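Local coordinates for Lmo0305 protein (Listeria monocytogenes, PDB 3PJ0) that is of unknown function but belongs to the pyridoxal-phosphate-dependent aminotransferase clan and carries covalently bound pyridoxal phosphate, at residues R91-P96 and E136-V141; M74-A79 and S173-G178; S201-F206 and A214-A219; P155-L160 and P186-S191. One frame throughout, in Å; residues are numbered along the deposited sequence.

How the contacts relate
Contacts 1, 2 and 3 all belong to the large mixed sheet, while contact 4 lies apart from it. Contact 1 joins strands 91-94 and 140-144 and ends at a hydrated charged pair near the surface. Next along the sheet, strand 173-178 takes part in contact 2, fully buried, where one glutamine of helix 72-87 bonds a histidine and an aspartate. Strand 173-178 also borders strand 201-205 of contact 3, so Ser173 probably hydrogen-bonds back to contact 1 and Leu176 forward to contact 3. Contact 3 is a buried hairpin dominated by backbone bonds and apolar groups. In the partly buried contact 4, helix ends meet through aromatic rings instead.

Contact 1: residues R91-P96 and E136-V141; sequences RVAYHP and EPVSSV
Water 1 is held by three hydrogen bonds at the edge of this strand pair. It accepts from Arg91 NE at 3.0 Å and donates to Glu136 OE1 at 2.8 Å and to Pro137 O at 2.7 Å; Pro137 O also has Asn89 ND2 as a partner. Arg91 CG, anti to the carbonyl carbon, lies against Glu136 OE1, and bends at chi2 and chi3 (64° and 58°) turn NE back toward the same oxygen. The salt bridge is long, 3.7 Å from Arg91 NE to Glu136 OE1, and since the oxygen lies well out of the guanidinium plane, no N-H points at it. The backbones make shorter links. Arg91 O takes the N-H of Ser139 at 3.0 Å with an angle of 162° at the hydrogen, while Ser139 OG is bonded to Asn89 O. Farther along, Ala93 N donates to Ser140 O, also at 3.0 Å, setting strands 91-94 and 140-144 parallel. Ala93 CB then meets two valine branches, Val138 CG1 and Val141 CG2, and on the opposite face Val92 CG1 touches Ser140 OG at 3.4 Å. Backbone hydrogen bonds thus fix the alignment within the mixed sheet, whereas charge and one bridging water hold the Arg91-Glu136 pair.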
loop_
_atom_site.group_PDB
_atom_site.type_symbol
_atom_site.label_atom_id
_atom_site.label_comp_id
_atom_site.label_asym_id
_atom_site.label_seq_id
_atom_site.Cartn_x
_atom_site.Cartn_y
_atom_site.Cartn_z
ATOM N N ARG A 91 26.486 -3.411 2.308
ATOM C CA ARG A 91 26.742 -3.339 0.868
ATOM C C ARG A 91 25.978 -4.476 0.187
ATOM O O ARG A 91 25.895 -5.586 0.726
ATOM C CB ARG A 91 28.240 -3.431 0.532
ATOM C CG ARG A 91 29.008 -2.092 0.597
ATOM C CD ARG A 91 29.038 -1.504 1.960
ATOM N NE ARG A 91 29.640 -2.427 2.924
ATOM C CZ ARG A 91 29.661 -2.250 4.244
ATOM N NH1 ARG A 91 29.124 -1.161 4.794
ATOM N NH2 ARG A 91 30.228 -3.177 5.019
ATOM N N VAL A 92 25.401 -4.188 -0.970
ATOM C CA VAL A 92 24.755 -5.214 -1.826
ATOM C C VAL A 92 25.273 -5.033 -3.246
ATOM O O VAL A 92 25.938 -4.028 -3.527
ATOM C CB VAL A 92 23.223 -5.148 -1.815
ATOM C CG1 VAL A 92 22.705 -5.311 -0.400
ATOM C CG2 VAL A 92 22.698 -3.836 -2.420
ATOM N N ALA A 93 24.961 -5.965 -4.146
ATOM C CA ALA A 93 25.399 -5.843 -5.517
ATOM C C ALA A 93 24.301 -6.242 -6.493
ATOM O O ALA A 93 23.567 -7.205 -6.271
ATOM C CB ALA A 93 26.696 -6.684 -5.773
ATOM N N TYR A 94 24.179 -5.470 -7.555
ATOM C CA TYR A 94 23.212 -5.760 -8.579
ATOM C C TYR A 94 23.503 -5.021 -9.897
ATOM O O TYR A 94 24.407 -4.190 -9.959
ATOM C CB TYR A 94 21.807 -5.468 -8.088
ATOM C CG TYR A 94 21.507 -4.072 -7.512
ATOM C CD1 TYR A 94 21.941 -2.903 -8.124
ATOM C CD2 TYR A 94 20.676 -3.939 -6.373
ATOM C CE1 TYR A 94 21.594 -1.635 -7.599
ATOM C CE2 TYR A 94 20.317 -2.705 -5.869
ATOM C CZ TYR A 94 20.773 -1.555 -6.463
ATOM O OH TYR A 94 20.394 -0.335 -5.915
ATOM N N HIS A 95 22.726 -5.332 -10.935
ATOM C CA HIS A 95 22.887 -4.703 -12.227
ATOM C C HIS A 95 22.667 -3.172 -12.092
ATOM O O HIS A 95 21.821 -2.736 -11.303
ATOM C CB HIS A 95 21.869 -5.293 -13.218
ATOM C CG HIS A 95 22.084 -4.876 -14.644
ATOM N ND1 HIS A 95 21.577 -3.709 -15.159
ATOM C CD2 HIS A 95 22.731 -5.487 -15.668
ATOM C CE1 HIS A 95 21.924 -3.600 -16.434
ATOM N NE2 HIS A 95 22.627 -4.670 -16.767
ATOM N N PRO A 96 23.413 -2.350 -12.850
ATOM C CA PRO A 96 23.253 -0.881 -12.816
ATOM C C PRO A 96 21.796 -0.345 -13.007
ATOM O O PRO A 96 21.445 0.730 -12.503
ATOM C CB PRO A 96 24.110 -0.422 -14.012
ATOM C CG PRO A 96 25.157 -1.432 -14.112
ATOM C CD PRO A 96 24.496 -2.739 -13.773
ATOM N N GLU A 136 34.926 -5.263 -2.504
ATOM C CA GLU A 136 34.624 -5.466 -1.104
ATOM C C GLU A 136 33.500 -6.482 -0.994
ATOM O O GLU A 136 32.732 -6.682 -1.953
ATOM C CB GLU A 136 34.238 -4.159 -0.394
ATOM C CG GLU A 136 33.097 -3.430 -1.041
ATOM C CD GLU A 136 32.846 -2.089 -0.396
ATOM O OE1 GLU A 136 32.661 -2.062 0.834
ATOM O OE2 GLU A 136 32.858 -1.072 -1.123
ATOM N N PRO A 137 33.386 -7.117 0.176
ATOM C CA PRO A 137 32.347 -8.117 0.363
ATOM C C PRO A 137 30.951 -7.498 0.402
ATOM O O PRO A 137 30.800 -6.307 0.721
ATOM C CB PRO A 137 32.687 -8.748 1.719
ATOM C CG PRO A 137 34.071 -8.272 2.052
ATOM C CD PRO A 137 34.244 -6.980 1.361
ATOM N N VAL A 138 29.961 -8.317 0.070
ATOM C CA VAL A 138 28.559 -7.894 0.085
ATOM C C VAL A 138 27.690 -8.870 0.865
ATOM O O VAL A 138 28.034 -10.048 0.976
ATOM C CB VAL A 138 27.998 -7.748 -1.351
ATOM C CG1 VAL A 138 28.712 -6.578 -2.056
ATOM C CG2 VAL A 138 28.126 -9.070 -2.157
ATOM N N SER A 139 26.589 -8.381 1.449
ATOM C CA SER A 139 25.652 -9.256 2.152
ATOM C C SER A 139 24.800 -10.041 1.168
ATOM O O SER A 139 24.451 -11.199 1.426
ATOM C CB SER A 139 24.726 -8.479 3.091
ATOM O OG SER A 139 24.069 -7.417 2.417
ATOM N N SER A 140 24.410 -9.386 0.074
ATOM C CA SER A 140 23.627 -10.047 -0.950
ATOM C C SER A 140 23.883 -9.520 -2.364
ATOM O O SER A 140 24.437 -8.413 -2.581
ATOM C CB SER A 140 22.130 -9.883 -0.653
ATOM O OG SER A 140 21.760 -8.557 -0.892
ATOM N N VAL A 141 23.504 -10.371 -3.308
ATOM C CA VAL A 141 23.476 -10.065 -4.725
ATOM C C VAL A 141 22.009 -10.218 -5.086
ATOM O O VAL A 141 21.320 -11.157 -4.629
ATOM C CB VAL A 141 24.357 -11.048 -5.548
ATOM C CG1 VAL A 141 24.094 -10.937 -7.051
ATOM C CG2 VAL A 141 25.823 -10.794 -5.255
HETATM O O HOH W 1 31.889 -4.332 2.260
#

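Contact 2: residues M74-A79 and S173-G178; sequences MAQQIA and SLHLDG
Helix 72-87 lies over strand 173-178 and runs almost antiparallel to it, and the amide of Gln76 bridges two strand side chains. With CG anti to the carbonyl carbon and the chain extended beyond it, Gln76 reaches down to the sheet. His175 NE2 donates to Gln76 OE1 at 2.7 Å, landing on a lone pair of the amide oxygen, which itself sits in the plane of the imidazole; the bond is bent, 146° at the hydrogen. Gln76 NE2 in turn donates to Asp177 OD2 at 3.0 Å, meeting that oxygen from above the carboxylate plane, with amide and carboxylate 86° apart. Both ends of the amide are therefore used. The other imidazole nitrogen, His175 ND1, is bonded to Ser201 OG, and because NE2 carries a proton, ND1 probably accepts. Ala79 CB rests 3.7 Å from His175 CE1. Asp177 OD1 bonds to Ala179 N, and Asp177 OD2 has a second partner in N1 of the pyridoxal-phosphate-modified lysine at position 208. The gripped carboxylate would help keep the pyridine nitrogen protonated, with Gln76 and His175 as a second shell. An aspartate facing the pyridine nitrogen is a hallmark of the fold type I cofactor site.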
loop_
_atom_site.group_PDB
_atom_site.type_symbol
_atom_site.label_atom_id
_atom_site.label_comp_id
_atom_site.label_asym_id
_atom_site.label_seq_id
_atom_site.Cartn_x
_atom_site.Cartn_y
_atom_site.Cartn_z
HETATM N N MSE A 74 8.494 -1.708 -1.769
HETATM C CA MSE A 74 8.594 -1.968 -0.331
HETATM C C MSE A 74 9.269 -3.320 -0.036
HETATM O O MSE A 74 10.203 -3.435 0.780
HETATM C CB MSE A 74 7.164 -2.038 0.259
HETATM C CG MSE A 74 7.145 -2.123 1.732
HETATM SE SE MSE A 74 5.350 -2.027 2.401
HETATM C CE MSE A 74 4.892 -0.208 1.819
ATOM N N ALA A 75 8.791 -4.359 -0.705
ATOM C CA ALA A 75 9.215 -5.735 -0.381
ATOM C C ALA A 75 10.700 -6.010 -0.568
ATOM O O ALA A 75 11.316 -6.667 0.286
ATOM C CB ALA A 75 8.389 -6.733 -1.158
ATOM N N GLN A 76 11.285 -5.474 -1.643
ATOM C CA GLN A 76 12.699 -5.754 -1.984
ATOM C C GLN A 76 13.700 -4.958 -1.141
ATOM O O GLN A 76 14.717 -5.511 -0.751
ATOM C CB GLN A 76 12.947 -5.606 -3.465
ATOM C CG GLN A 76 12.192 -6.628 -4.269
ATOM C CD GLN A 76 12.826 -6.857 -5.619
ATOM O OE1 GLN A 76 13.346 -7.945 -5.896
ATOM N NE2 GLN A 76 12.843 -5.815 -6.453
ATOM N N GLN A 77 13.404 -3.683 -0.859
ATOM C CA GLN A 77 14.249 -2.908 0.077
ATOM C C GLN A 77 14.324 -3.652 1.430
ATOM O O GLN A 77 15.388 -3.734 2.073
ATOM C CB GLN A 77 13.636 -1.552 0.322
ATOM C CG GLN A 77 13.709 -0.591 -0.815
ATOM C CD GLN A 77 13.046 0.696 -0.403
ATOM O OE1 GLN A 77 13.133 1.085 0.773
ATOM N NE2 GLN A 77 12.392 1.383 -1.365
ATOM N N ILE A 78 13.168 -4.157 1.872
ATOM C CA ILE A 78 13.074 -4.939 3.112
ATOM C C ILE A 78 13.879 -6.239 3.042
ATOM O O ILE A 78 14.616 -6.562 3.992
ATOM C CB ILE A 78 11.583 -5.224 3.482
ATOM C CG1 ILE A 78 10.920 -3.921 3.891
ATOM C CG2 ILE A 78 11.439 -6.301 4.614
ATOM C CD1 ILE A 78 9.360 -4.018 4.017
ATOM N N ALA A 79 13.803 -6.964 1.921
ATOM C CA ALA A 79 14.539 -8.216 1.782
ATOM C C ALA A 79 16.039 -7.952 1.961
ATOM O O ALA A 79 16.711 -8.661 2.720
ATOM C CB ALA A 79 14.241 -8.902 0.388
ATOM N N SER A 173 24.026 -13.907 0.345
ATOM C CA SER A 173 22.611 -14.230 0.140
ATOM C C SER A 173 22.245 -13.865 -1.297
ATOM O O SER A 173 22.791 -12.903 -1.838
ATOM C CB SER A 173 21.704 -13.455 1.103
ATOM O OG SER A 173 21.973 -13.757 2.465
ATOM N N LEU A 174 21.360 -14.645 -1.921
ATOM C CA LEU A 174 20.978 -14.415 -3.314
ATOM C C LEU A 174 19.482 -14.162 -3.307
ATOM O O LEU A 174 18.718 -14.992 -2.787
ATOM C CB LEU A 174 21.336 -15.621 -4.202
ATOM C CG LEU A 174 21.417 -15.370 -5.730
ATOM C CD1 LEU A 174 22.535 -14.402 -6.101
ATOM C CD2 LEU A 174 21.565 -16.703 -6.525
ATOM N N HIS A 175 19.085 -12.999 -3.845
ATOM C CA HIS A 175 17.699 -12.547 -3.904
ATOM C C HIS A 175 17.222 -12.394 -5.344
ATOM O O HIS A 175 17.905 -11.760 -6.167
ATOM C CB HIS A 175 17.513 -11.169 -3.207
ATOM C CG HIS A 175 16.124 -10.626 -3.370
ATOM N ND1 HIS A 175 15.066 -11.080 -2.611
ATOM C CD2 HIS A 175 15.610 -9.709 -4.232
ATOM C CE1 HIS A 175 13.965 -10.457 -2.990
ATOM N NE2 HIS A 175 14.260 -9.636 -3.988
ATOM N N LEU A 176 16.038 -12.949 -5.637
ATOM C CA LEU A 176 15.440 -12.876 -6.964
ATOM C C LEU A 176 14.406 -11.779 -7.113
ATOM O O LEU A 176 13.404 -11.783 -6.410
ATOM C CB LEU A 176 14.774 -14.222 -7.336
ATOM C CG LEU A 176 13.952 -14.300 -8.643
ATOM C CD1 LEU A 176 14.827 -13.895 -9.831
ATOM C CD2 LEU A 176 13.361 -15.702 -8.860
ATOM N N ASP A 177 14.703 -10.800 -7.978
ATOM C CA ASP A 177 13.728 -9.832 -8.411
ATOM C C ASP A 177 12.989 -10.591 -9.513
ATOM O O ASP A 177 13.426 -10.666 -10.660
ATOM C CB ASP A 177 14.335 -8.492 -8.913
ATOM C CG ASP A 177 13.259 -7.505 -9.353
ATOM O OD1 ASP A 177 12.151 -7.964 -9.708
ATOM O OD2 ASP A 177 13.500 -6.275 -9.304
ATOM N N GLY A 178 11.884 -11.199 -9.118
ATOM C CA GLY A 178 11.064 -11.997 -9.980
ATOM C C GLY A 178 9.791 -11.291 -10.387
ATOM O O GLY A 178 8.742 -11.937 -10.542
#

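Contact 3: residues S201-F206 and A214-A219; sequences SVYVSF and AGAILA
Strands 201-205 and 216-219 run antiparallel, their axes 4.8 Å apart at closest approach and their directions 166° apart. They form a beta hairpin whose connecting loop carries the cofactor-bearing lysine, and strand 216-220 is the antiparallel member of the seven-stranded sheet of the fold type I pyridoxal-phosphate enzymes. Val202 with Ala219 and Val204 with Ile217 are hydrogen-bonded pairs, each closed by two nearly straight N-H···O bonds. Tyr203 with Leu218 and Ser205 with Ala216 are the non-hydrogen-bonded pairs between and beyond them. At the hairpin's loop end Phe206 N donates to Gly215 O at 3.2 Å, from above the carbonyl plane.

One face carries Val202, Val204, Ile217 and Ala219; Val202, Ile217 and Ala219 pack on helix 48-61, and Val204 on Leu181 and Trp182. Val204 CG2 lies alongside Ile217 CB at 3.8 Å, both side chains pointing the same way. The Phe206 ring swings in from the strand end, its edge atom CE2 touching Ile217 CG1 at 3.7 Å, and Phe53 forms an edge-to-face pair with the same ring. On the other face Leu218, with CG anti to the backbone N, brings CD1 to within 3.5 Å of Val202 O. Tyr203 has chi1 at 144°, well away from a staggered value, and its ring edge presents CE1 to Ala216 CB at 3.6 Å. Water 2, in the plane of that ring, bonds Tyr203 OH (2.8 Å) and Ser205 OG (2.7 Å) and donates to Gly215 O across the hairpin.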
loop_
_atom_site.group_PDB
_atom_site.type_symbol
_atom_site.label_atom_id
_atom_site.label_comp_id
_atom_site.label_asym_id
_atom_site.label_seq_id
_atom_site.Cartn_x
_atom_site.Cartn_y
_atom_site.Cartn_z
ATOM N N SER A 201 15.783 -15.700 -1.188
ATOM C CA SER A 201 14.495 -15.023 -1.126
ATOM C C SER A 201 14.061 -14.626 -2.525
ATOM O O SER A 201 14.873 -14.536 -3.452
ATOM C CB SER A 201 14.546 -13.802 -0.180
ATOM O OG SER A 201 15.576 -12.886 -0.554
ATOM N N VAL A 202 12.765 -14.409 -2.683
ATOM C CA VAL A 202 12.207 -14.026 -3.985
ATOM C C VAL A 202 11.002 -13.104 -3.843
ATOM O O VAL A 202 10.156 -13.270 -2.960
ATOM C CB VAL A 202 11.810 -15.263 -4.813
ATOM C CG1 VAL A 202 10.999 -16.261 -3.963
ATOM C CG2 VAL A 202 11.057 -14.861 -6.143
ATOM N N TYR A 203 10.927 -12.172 -4.780
ATOM C CA TYR A 203 9.823 -11.265 -4.950
ATOM C C TYR A 203 9.172 -11.543 -6.297
ATOM O O TYR A 203 9.882 -11.690 -7.294
ATOM C CB TYR A 203 10.312 -9.816 -4.921
ATOM C CG TYR A 203 9.547 -8.913 -5.864
ATOM C CD1 TYR A 203 8.187 -8.674 -5.675
ATOM C CD2 TYR A 203 10.181 -8.324 -6.947
ATOM C CE1 TYR A 203 7.460 -7.902 -6.574
ATOM C CE2 TYR A 203 9.490 -7.483 -7.819
ATOM C CZ TYR A 203 8.124 -7.281 -7.644
ATOM O OH TYR A 203 7.432 -6.467 -8.534
ATOM N N VAL A 204 7.845 -11.680 -6.296
ATOM C CA VAL A 204 7.060 -11.819 -7.529
ATOM C C VAL A 204 5.918 -10.765 -7.569
ATOM O O VAL A 204 5.361 -10.374 -6.536
ATOM C CB VAL A 204 6.497 -13.276 -7.744
ATOM C CG1 VAL A 204 7.639 -14.271 -7.949
ATOM C CG2 VAL A 204 5.584 -13.699 -6.584
ATOM N N SER A 205 5.568 -10.314 -8.776
ATOM C CA SER A 205 4.499 -9.347 -9.001
ATOM C C SER A 205 3.236 -10.002 -9.563
ATOM O O SER A 205 3.297 -11.048 -10.249
ATOM C CB SER A 205 4.938 -8.272 -10.009
ATOM O OG SER A 205 3.973 -7.222 -10.080
ATOM N N PHE A 206 2.096 -9.352 -9.319
ATOM C CA PHE A 206 0.827 -9.796 -9.910
ATOM C C PHE A 206 0.231 -8.757 -10.869
ATOM O O PHE A 206 -0.897 -8.925 -11.321
ATOM C CB PHE A 206 -0.132 -10.207 -8.789
ATOM C CG PHE A 206 0.387 -11.350 -8.032
ATOM C CD1 PHE A 206 0.247 -12.640 -8.526
ATOM C CD2 PHE A 206 1.171 -11.151 -6.919
ATOM C CE1 PHE A 206 0.803 -13.718 -7.867
ATOM C CE2 PHE A 206 1.738 -12.210 -6.263
ATOM C CZ PHE A 206 1.569 -13.511 -6.743
ATOM N N ALA A 214 -2.446 -4.619 -8.738
ATOM C CA ALA A 214 -1.214 -4.287 -8.031
ATOM C C ALA A 214 -0.911 -5.369 -7.002
ATOM O O ALA A 214 -1.731 -6.249 -6.754
ATOM C CB ALA A 214 -1.319 -2.927 -7.342
ATOM N N GLY A 215 0.268 -5.316 -6.416
ATOM C CA GLY A 215 0.618 -6.286 -5.380
ATOM C C GLY A 215 1.813 -7.162 -5.667
ATOM O O GLY A 215 2.259 -7.321 -6.816
ATOM N N ALA A 216 2.300 -7.773 -4.582
ATOM C CA ALA A 216 3.537 -8.509 -4.589
ATOM C C ALA A 216 3.547 -9.568 -3.510
ATOM O O ALA A 216 2.862 -9.453 -2.477
ATOM C CB ALA A 216 4.682 -7.531 -4.322
ATOM N N ILE A 217 4.344 -10.586 -3.739
ATOM C CA ILE A 217 4.606 -11.601 -2.732
ATOM C C ILE A 217 6.112 -11.638 -2.544
ATOM O O ILE A 217 6.867 -11.595 -3.517
ATOM C CB ILE A 217 4.154 -13.029 -3.161
ATOM C CG1 ILE A 217 2.678 -13.247 -2.872
ATOM C CG2 ILE A 217 4.955 -14.136 -2.393
ATOM C CD1 ILE A 217 2.347 -13.624 -1.418
ATOM N N LEU A 218 6.533 -11.687 -1.281
ATOM C CA LEU A 218 7.935 -11.919 -0.916
ATOM C C LEU A 218 7.917 -13.271 -0.191
ATOM O O LEU A 218 7.137 -13.465 0.767
ATOM C CB LEU A 218 8.466 -10.847 0.009
ATOM C CG LEU A 218 9.903 -10.962 0.489
ATOM C CD1 LEU A 218 10.921 -10.781 -0.653
ATOM C CD2 LEU A 218 10.181 -9.925 1.642
ATOM N N ALA A 219 8.775 -14.186 -0.637
ATOM C CA ALA A 219 8.831 -15.522 -0.062
ATOM C C ALA A 219 10.257 -15.980 0.315
ATOM O O ALA A 219 11.271 -15.567 -0.288
ATOM C CB ALA A 219 8.180 -16.545 -1.049
HETATM O O HOH W 2 4.790 -5.946 -7.874
#

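Contact 4: residues P155-L160 and P186-S191; sequences PAFEEL and PFYQKS
The start of helix 157-170, the helix of the beta-alpha-beta crossover from strand 140-144 to strand 173-178, meets the end of the short helix 185-188 through a T-shaped aromatic pair. Phe157 stands in the first turn, just after Ala156 at the N-cap position, with CG anti to the backbone N (chi1 -165°). Its CB touches Tyr188 CD1 at 3.9 Å. From there the ring stands on edge over the tyrosine: Phe157 CD1 sits 3.8 Å above the centre of the Tyr188 ring, and the two planes are 77° apart. Farther out, CE1 faces Lys190 CG at 4.0 Å, and the tip atom CZ lies near both CG and CD of that lysine. Back along the other side, CE2 and CD2 meet the lysine's CE, closest at 3.8 Å from Phe157 CD2. Lys190 is bent at chi2, so its aliphatic chain spreads over one face of the phenylalanine; CG lies over the ring centre, only 12° off the normal, in a CH-pi contact.

Gln189, the first residue to leave the short helix, has positive phi and turns the chain toward Lys190, while Ile195 of helix 192-196 packs against Phe157, Tyr188 and Lys190. The tyrosine also reaches beyond the phenylalanine to the turn before helix 157-170, where its hydroxyl OH donates to Pro155 O at 2.7 Å, the acceptor lying at the ring edge.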
loop_
_atom_site.group_PDB
_atom_site.type_symbol
_atom_site.label_atom_id
_atom_site.label_comp_id
_atom_site.label_asym_id
_atom_site.label_seq_id
_atom_site.Cartn_x
_atom_site.Cartn_y
_atom_site.Cartn_z
ATOM N N PRO A 155 20.554 -14.944 -18.493
ATOM C CA PRO A 155 21.699 -15.813 -18.611
ATOM C C PRO A 155 21.229 -17.259 -18.850
ATOM O O PRO A 155 20.094 -17.640 -18.495
ATOM C CB PRO A 155 22.349 -15.712 -17.237
ATOM C CG PRO A 155 21.201 -15.492 -16.310
ATOM C CD PRO A 155 20.291 -14.562 -17.099
ATOM N N ALA A 156 22.088 -18.063 -19.453
ATOM C CA ALA A 156 21.806 -19.493 -19.534
ATOM C C ALA A 156 21.506 -19.992 -18.103
ATOM O O ALA A 156 22.073 -19.484 -17.125
ATOM C CB ALA A 156 23.008 -20.215 -20.101
ATOM N N PHE A 157 20.625 -20.983 -17.979
ATOM C CA PHE A 157 20.280 -21.485 -16.650
ATOM C C PHE A 157 21.521 -21.997 -15.903
ATOM O O PHE A 157 21.696 -21.720 -14.729
ATOM C CB PHE A 157 19.169 -22.552 -16.693
ATOM C CG PHE A 157 18.558 -22.814 -15.331
ATOM C CD1 PHE A 157 17.608 -21.948 -14.812
ATOM C CD2 PHE A 157 18.978 -23.887 -14.552
ATOM C CE1 PHE A 157 17.061 -22.163 -13.545
ATOM C CE2 PHE A 157 18.428 -24.105 -13.278
ATOM C CZ PHE A 157 17.489 -23.238 -12.781
ATOM N N GLU A 158 22.411 -22.683 -16.608
ATOM C CA GLU A 158 23.637 -23.213 -15.991
ATOM C C GLU A 158 24.501 -22.116 -15.369
ATOM O O GLU A 158 25.235 -22.352 -14.413
ATOM C CB GLU A 158 24.451 -24.034 -16.991
ATOM C CG GLU A 158 23.744 -25.306 -17.463
ATOM C CD GLU A 158 22.622 -25.047 -18.464
ATOM O OE1 GLU A 158 22.531 -23.915 -18.988
ATOM O OE2 GLU A 158 21.825 -25.966 -18.707
ATOM N N GLU A 159 24.437 -20.905 -15.921
ATOM C CA GLU A 159 25.205 -19.799 -15.372
ATOM C C GLU A 159 24.556 -19.263 -14.087
ATOM O O GLU A 159 25.239 -18.760 -13.183
ATOM C CB GLU A 159 25.394 -18.709 -16.431
ATOM C CG GLU A 159 26.207 -19.164 -17.644
ATOM C CD GLU A 159 27.667 -19.570 -17.341
ATOM O OE1 GLU A 159 28.184 -19.275 -16.243
ATOM O OE2 GLU A 159 28.307 -20.158 -18.243
ATOM N N LEU A 160 23.230 -19.355 -14.002
ATOM C CA LEU A 160 22.522 -18.960 -12.793
ATOM C C LEU A 160 22.886 -19.976 -11.707
ATOM O O LEU A 160 23.143 -19.606 -10.583
ATOM C CB LEU A 160 21.016 -18.910 -13.101
ATOM C CG LEU A 160 20.038 -18.293 -12.109
ATOM C CD1 LEU A 160 20.421 -16.853 -11.789
ATOM C CD2 LEU A 160 18.639 -18.360 -12.709
ATOM N N PRO A 186 8.666 -20.685 -19.527
ATOM C CA PRO A 186 8.669 -21.408 -20.838
ATOM C C PRO A 186 10.057 -21.531 -21.509
ATOM O O PRO A 186 10.441 -22.631 -21.957
ATOM C CB PRO A 186 7.708 -20.580 -21.704
ATOM C CG PRO A 186 6.817 -19.868 -20.703
ATOM C CD PRO A 186 7.704 -19.568 -19.509
ATOM N N PHE A 187 10.833 -20.453 -21.509
ATOM C CA PHE A 187 12.173 -20.459 -22.101
ATOM C C PHE A 187 13.139 -21.345 -21.326
ATOM O O PHE A 187 13.825 -22.156 -21.905
ATOM C CB PHE A 187 12.770 -19.050 -22.204
ATOM C CG PHE A 187 14.225 -19.048 -22.557
ATOM C CD1 PHE A 187 14.627 -19.270 -23.859
ATOM C CD2 PHE A 187 15.192 -18.909 -21.577
ATOM C CE1 PHE A 187 15.997 -19.316 -24.183
ATOM C CE2 PHE A 187 16.538 -18.950 -21.894
ATOM C CZ PHE A 187 16.948 -19.167 -23.199
ATOM N N TYR A 188 13.141 -21.214 -20.007
ATOM C CA TYR A 188 14.022 -22.052 -19.211
ATOM C C TYR A 188 13.602 -23.526 -19.145
ATOM O O TYR A 188 14.425 -24.374 -18.875
ATOM C CB TYR A 188 14.181 -21.502 -17.798
ATOM C CG TYR A 188 15.203 -20.409 -17.598
ATOM C CD1 TYR A 188 16.412 -20.384 -18.302
ATOM C CD2 TYR A 188 15.018 -19.467 -16.603
ATOM C CE1 TYR A 188 17.386 -19.385 -18.047
ATOM C CE2 TYR A 188 15.984 -18.483 -16.323
ATOM C CZ TYR A 188 17.164 -18.455 -17.033
ATOM O OH TYR A 188 18.089 -17.454 -16.729
ATOM N N GLN A 189 12.340 -23.826 -19.410
ATOM C CA GLN A 189 11.830 -25.193 -19.266
ATOM C C GLN A 189 12.101 -25.685 -17.804
ATOM O O GLN A 189 12.486 -26.837 -17.537
ATOM C CB GLN A 189 12.335 -26.103 -20.387
ATOM C CG GLN A 189 11.646 -25.773 -21.720
ATOM C CD GLN A 189 10.169 -26.118 -21.689
ATOM O OE1 GLN A 189 9.818 -27.297 -21.540
ATOM N NE2 GLN A 189 9.287 -25.102 -21.796
ATOM N N LYS A 190 11.893 -24.743 -16.879
ATOM C CA LYS A 190 12.027 -24.941 -15.421
ATOM C C LYS A 190 10.776 -24.415 -14.746
ATOM O O LYS A 190 10.207 -23.425 -15.191
ATOM C CB LYS A 190 13.244 -24.179 -14.860
ATOM C CG LYS A 190 14.593 -24.657 -15.410
ATOM C CD LYS A 190 15.071 -25.962 -14.804
ATOM C CE LYS A 190 16.308 -26.464 -15.494
ATOM N NZ LYS A 190 16.968 -27.582 -14.748
ATOM N N SER A 191 10.335 -25.047 -13.661
ATOM C CA SER A 191 9.192 -24.512 -12.918
ATOM C C SER A 191 9.627 -23.293 -12.090
ATOM O O SER A 191 10.816 -23.097 -11.841
ATOM C CB SER A 191 8.647 -25.531 -11.942
ATOM O OG SER A 191 9.640 -25.860 -10.999
#